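Local coordinates for uncharacterized protein (Photobacterium profundum, PDB 3R87) that is a hotdog-fold thioesterase of the 4-hydroxybenzoyl-CoA thioesterase family that probably hydrolyses thioesters, at residues M3-Y14 / F72-T83. Sequence-based numbering, arbitrary orientation. Where two conformers were deposited one is given.
Sequences MSKIYHHPVQIY and FAEICDIRTSFT
S4 CB lies over one face of the F82 ring, 3.9 Å from its centroid, in a CH-pi contact. The OH of Y7 comes to the edge of the same ring. T80 O sits at the edge of the Y7 ring, near its plane. The H8 imidazole meets the D77 carboxylate edge to edge, with the two planes 19° apart. Its ND1 donates to the syn lone pair of D77 OD2 at 2.7 Å, in the ring plane. R79 NE reaches the same oxygen from above the carboxylate plane, at 2.8 Å, as part of a salt bridge. Two donors thus grip D77 OD2, which probably favours the charged carboxylate. D77 CG stands anti to the backbone N (chi1 -170°), which brings the carboxylate across to H8.

These pairs belong to antiparallel strands 7-12 and 75-85 of the hotdog fold and to the loop at S4; the far side of 75-85 bonds to strand 89-97. Y7, H9 and V11 form hydrogen-bonded pairs with T80, I78 and C76, and their side chains share the face covered by helix 28-41. On that face the H9 ring stacks on H39 of the helix. H8, P10 and Q12 share the other face with R79, D77 and I75.

Past Q12, I13 N bonds E74 O at 3.0 Å, and A73 N bonds I13 O. In the loop at S4, the backbone N donates to F82 O at 2.8 Å, and F82 N donates to the side-chain OG at 2.9 Å. S4 OG in turn donates to K5 O.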
loop_
_atom_site.group_PDB
_atom_site.type_symbol
_atom_site.label_atom_id
_atom_site.label_comp_id
_atom_site.label_asym_id
_atom_site.label_seq_id
_atom_site.Cartn_x
_atom_site.Cartn_y
_atom_site.Cartn_z
ATOM N N MET A 3 17.469 -22.685 -16.066
ATOM C CA MET A 3 16.317 -21.645 -15.955
ATOM C C MET A 3 15.070 -22.050 -16.770
ATOM O O MET A 3 15.177 -22.629 -17.911
ATOM C CB MET A 3 16.744 -20.189 -16.393
ATOM C CG MET A 3 15.947 -19.015 -16.025
ATOM S SD MET A 3 16.375 -17.685 -14.753
ATOM C CE MET A 3 15.847 -18.257 -13.296
ATOM N N SER A 4 13.891 -21.810 -16.225
ATOM C CA SER A 4 12.633 -22.130 -16.904
ATOM C C SER A 4 12.478 -21.232 -18.094
ATOM O O SER A 4 13.178 -20.245 -18.244
ATOM C CB SER A 4 11.491 -21.919 -15.928
ATOM O OG SER A 4 11.320 -20.530 -15.684
ATOM N N LYS A 5 11.430 -21.493 -18.902
ATOM C CA LYS A 5 10.915 -20.511 -19.839
ATOM C C LYS A 5 10.527 -19.189 -19.123
ATOM O O LYS A 5 10.372 -19.174 -17.882
ATOM C CB LYS A 5 9.728 -21.022 -20.601
ATOM C CG LYS A 5 8.508 -21.229 -19.680
ATOM C CD LYS A 5 7.272 -21.685 -20.507
ATOM C CE LYS A 5 6.055 -21.912 -19.621
ATOM N NZ LYS A 5 4.821 -22.444 -20.369
ATOM N N ILE A 6 10.326 -18.156 -19.910
ATOM C CA ILE A 6 9.819 -16.893 -19.424
ATOM C C ILE A 6 8.294 -16.931 -19.366
ATOM O O ILE A 6 7.634 -17.270 -20.327
ATOM C CB ILE A 6 10.343 -15.729 -20.238
ATOM C CG1 ILE A 6 11.883 -15.640 -20.122
ATOM C CG2 ILE A 6 9.645 -14.442 -19.862
ATOM C CD1 ILE A 6 12.557 -14.579 -20.997
ATOM N N TYR A 7 7.747 -16.614 -18.213
ATOM C CA TYR A 7 6.315 -16.435 -17.986
ATOM C C TYR A 7 5.990 -14.950 -18.068
ATOM O O TYR A 7 6.822 -14.121 -17.684
ATOM C CB TYR A 7 5.916 -16.970 -16.598
ATOM C CG TYR A 7 6.136 -18.456 -16.466
ATOM C CD1 TYR A 7 5.073 -19.339 -16.646
ATOM C CD2 TYR A 7 7.360 -18.995 -16.149
ATOM C CE1 TYR A 7 5.291 -20.725 -16.546
ATOM C CE2 TYR A 7 7.590 -20.388 -16.047
ATOM C CZ TYR A 7 6.550 -21.213 -16.230
ATOM O OH TYR A 7 6.753 -22.568 -16.135
ATOM N N HIS A 8 4.801 -14.621 -18.507
ATOM C CA HIS A 8 4.351 -13.268 -18.693
ATOM C C HIS A 8 3.128 -12.995 -17.828
ATOM O O HIS A 8 2.195 -13.800 -17.829
ATOM C CB HIS A 8 3.981 -13.037 -20.176
ATOM C CG HIS A 8 5.125 -13.211 -21.108
ATOM N ND1 HIS A 8 5.860 -12.170 -21.567
ATOM C CD2 HIS A 8 5.661 -14.346 -21.656
ATOM C CE1 HIS A 8 6.833 -12.626 -22.376
ATOM N NE2 HIS A 8 6.718 -13.939 -22.427
ATOM N N HIS A 9 3.099 -11.844 -17.151
ATOM C CA HIS A 9 1.954 -11.444 -16.325
ATOM C C HIS A 9 1.771 -9.975 -16.474
ATOM O O HIS A 9 2.662 -9.212 -16.179
ATOM C CB HIS A 9 2.260 -11.796 -14.841
ATOM C CG HIS A 9 1.189 -11.295 -13.890
ATOM N ND1 HIS A 9 -0.085 -11.750 -13.946
ATOM C CD2 HIS A 9 1.196 -10.290 -12.934
ATOM C CE1 HIS A 9 -0.837 -11.052 -13.074
ATOM N NE2 HIS A 9 -0.062 -10.210 -12.395
ATOM N N PRO A 10 0.605 -9.526 -16.934
ATOM C CA PRO A 10 0.405 -8.086 -17.138
ATOM C C PRO A 10 0.120 -7.379 -15.832
ATOM O O PRO A 10 -0.563 -7.926 -14.966
ATOM C CB PRO A 10 -0.820 -8.020 -18.054
ATOM C CG PRO A 10 -1.575 -9.302 -17.732
ATOM C CD PRO A 10 -0.591 -10.319 -17.381
ATOM N N VAL A 11 0.586 -6.148 -15.711
ATOM C CA VAL A 11 0.252 -5.291 -14.586
ATOM C C VAL A 11 -0.093 -3.913 -15.109
ATOM O O VAL A 11 0.748 -3.266 -15.755
ATOM C CB VAL A 11 1.425 -5.199 -13.545
ATOM C CG1 VAL A 11 1.133 -4.080 -12.526
ATOM C CG2 VAL A 11 1.553 -6.561 -12.876
ATOM N N GLN A 12 -1.300 -3.436 -14.793
ATOM C CA GLN A 12 -1.680 -2.083 -15.132
ATOM C C GLN A 12 -1.336 -1.154 -13.968
ATOM O O GLN A 12 -1.516 -1.495 -12.800
ATOM C CB GLN A 12 -3.156 -1.990 -15.461
ATOM C CG GLN A 12 -3.588 -0.630 -15.888
ATOM C CD GLN A 12 -4.870 -0.527 -16.638
ATOM O OE1 GLN A 12 -5.278 -1.475 -17.339
ATOM N NE2 GLN A 12 -5.506 0.608 -16.577
ATOM N N ILE A 13 -0.873 0.052 -14.308
ATOM C CA ILE A 13 -0.464 1.068 -13.333
ATOM C C ILE A 13 -1.629 2.031 -13.093
ATOM O O ILE A 13 -2.043 2.761 -14.013
ATOM C CB ILE A 13 0.770 1.808 -13.843
ATOM C CG1 ILE A 13 1.920 0.833 -14.159
ATOM C CG2 ILE A 13 1.203 2.883 -12.850
ATOM C CD1 ILE A 13 2.283 -0.116 -13.044
ATOM N N TYR A 14 -2.132 2.049 -11.870
ATOM C CA TYR A 14 -3.259 2.870 -11.455
ATOM C C TYR A 14 -2.771 3.981 -10.524
ATOM O O TYR A 14 -1.580 4.082 -10.196
ATOM C CB TYR A 14 -4.293 1.997 -10.726
ATOM C CG TYR A 14 -4.842 0.875 -11.557
ATOM C CD1 TYR A 14 -5.934 1.105 -12.430
ATOM C CD2 TYR A 14 -4.359 -0.405 -11.444
ATOM C CE1 TYR A 14 -6.486 0.040 -13.154
ATOM C CE2 TYR A 14 -4.897 -1.451 -12.178
ATOM C CZ TYR A 14 -5.982 -1.224 -13.016
ATOM O OH TYR A 14 -6.524 -2.276 -13.706
ATOM N N PHE A 72 1.814 6.122 -15.131
ATOM C CA PHE A 72 0.379 5.894 -15.013
ATOM C C PHE A 72 -0.229 5.404 -16.307
ATOM O O PHE A 72 0.059 5.950 -17.392
ATOM C CB PHE A 72 -0.297 7.206 -14.594
ATOM C CG PHE A 72 -1.788 7.103 -14.557
ATOM C CD1 PHE A 72 -2.442 6.263 -13.676
ATOM C CD2 PHE A 72 -2.548 7.886 -15.418
ATOM C CE1 PHE A 72 -3.833 6.158 -13.661
ATOM C CE2 PHE A 72 -3.952 7.766 -15.391
ATOM C CZ PHE A 72 -4.576 6.934 -14.530
ATOM N N ALA A 73 -1.097 4.418 -16.170
ATOM C CA ALA A 73 -1.947 3.861 -17.242
ATOM C C ALA A 73 -1.176 2.957 -18.185
ATOM O O ALA A 73 -1.781 2.386 -19.087
ATOM C CB ALA A 73 -2.731 4.956 -17.985
ATOM N N GLU A 74 0.119 2.753 -18.001
ATOM C CA GLU A 74 0.836 1.732 -18.734
ATOM C C GLU A 74 0.376 0.350 -18.299
ATOM O O GLU A 74 0.148 0.120 -17.097
ATOM C CB GLU A 74 2.340 1.897 -18.600
ATOM C CG GLU A 74 2.794 3.171 -19.277
ATOM C CD GLU A 74 4.264 3.487 -19.245
ATOM O OE1 GLU A 74 4.633 4.438 -20.014
ATOM O OE2 GLU A 74 5.028 2.989 -18.406
ATOM N N ILE A 75 0.321 -0.576 -19.251
ATOM C CA ILE A 75 0.189 -1.972 -18.963
ATOM C C ILE A 75 1.558 -2.582 -19.207
ATOM O O ILE A 75 2.007 -2.705 -20.343
ATOM C CB ILE A 75 -0.913 -2.680 -19.745
ATOM C CG1 ILE A 75 -2.283 -1.992 -19.461
ATOM C CG2 ILE A 75 -0.942 -4.161 -19.311
ATOM C CD1 ILE A 75 -3.404 -2.571 -20.326
ATOM N N CYS A 76 2.247 -2.896 -18.130
ATOM C CA CYS A 76 3.576 -3.490 -18.206
ATOM C C CYS A 76 3.469 -4.982 -18.237
ATOM O O CYS A 76 2.444 -5.589 -17.900
ATOM C CB CYS A 76 4.359 -3.083 -16.980
ATOM S SG CYS A 76 4.774 -1.330 -16.959
ATOM N N ASP A 77 4.535 -5.621 -18.732
ATOM C CA ASP A 77 4.666 -7.075 -18.698
ATOM C C ASP A 77 5.675 -7.441 -17.637
ATOM O O ASP A 77 6.825 -6.997 -17.693
ATOM C CB ASP A 77 5.132 -7.574 -20.065
ATOM C CG ASP A 77 5.085 -9.074 -20.233
ATOM O OD1 ASP A 77 4.477 -9.779 -19.432
ATOM O OD2 ASP A 77 5.689 -9.542 -21.231
ATOM N N ILE A 78 5.256 -8.238 -16.659
ATOM C CA ILE A 78 6.182 -8.820 -15.700
ATOM C C ILE A 78 6.645 -10.153 -16.294
ATOM O O ILE A 78 5.818 -11.006 -16.588
ATOM C CB ILE A 78 5.555 -9.041 -14.315
ATOM C CG1 ILE A 78 4.784 -7.844 -13.818
ATOM C CG2 ILE A 78 6.609 -9.557 -13.377
ATOM C CD1 ILE A 78 5.637 -6.664 -13.662
ATOM N N ARG A 79 7.948 -10.290 -16.467
ATOM C CA ARG A 79 8.533 -11.464 -17.142
ATOM C C ARG A 79 9.354 -12.209 -16.126
ATOM O O ARG A 79 10.315 -11.641 -15.551
ATOM C CB ARG A 79 9.355 -10.989 -18.322
ATOM C CG ARG A 79 8.522 -10.268 -19.348
ATOM C CD ARG A 79 9.287 -9.925 -20.605
ATOM N NE ARG A 79 8.439 -9.229 -21.536
ATOM C CZ ARG A 79 8.885 -8.661 -22.651
ATOM N NH1 ARG A 79 10.211 -8.710 -22.927
ATOM N NH2 ARG A 79 8.050 -8.030 -23.440
ATOM N N THR A 80 9.032 -13.477 -15.905
ATOM C CA THR A 80 9.565 -14.246 -14.797
ATOM C C THR A 80 10.118 -15.580 -15.273
ATOM O O THR A 80 9.456 -16.281 -16.040
ATOM C CB THR A 80 8.427 -14.537 -13.788
ATOM O OG1 THR A 80 7.941 -13.298 -13.267
ATOM C CG2 THR A 80 8.850 -15.405 -12.625
ATOM N N SER A 81 11.264 -15.968 -14.767
ATOM C CA SER A 81 11.743 -17.324 -14.883
ATOM C C SER A 81 12.249 -17.797 -13.530
ATOM O O SER A 81 12.511 -16.985 -12.632
ATOM C CB SER A 81 12.843 -17.468 -15.953
ATOM O OG SER A 81 13.951 -16.719 -15.555
ATOM N N PHE A 82 12.373 -19.106 -13.346
ATOM C CA PHE A 82 12.863 -19.701 -12.112
ATOM C C PHE A 82 13.840 -20.763 -12.382
ATOM O O PHE A 82 13.842 -21.411 -13.454
ATOM C CB PHE A 82 11.718 -20.263 -11.176
ATOM C CG PHE A 82 10.990 -21.414 -11.753
ATOM C CD1 PHE A 82 9.798 -21.288 -12.531
ATOM C CD2 PHE A 82 11.485 -22.725 -11.527
ATOM C CE1 PHE A 82 9.153 -22.383 -13.056
ATOM C CE2 PHE A 82 10.819 -23.798 -12.114
ATOM C CZ PHE A 82 9.610 -23.640 -12.860
ATOM N N THR A 83 14.702 -20.999 -11.396
ATOM C CA THR A 83 15.591 -22.144 -11.396
ATOM C C THR A 83 15.616 -22.668 -9.957
ATOM O O THR A 83 15.588 -21.966 -8.994
ATOM C CB THR A 83 16.993 -21.719 -11.788
ATOM O OG1 THR A 83 17.656 -21.166 -10.735
ATOM C CG2 THR A 83 17.029 -20.569 -12.807
#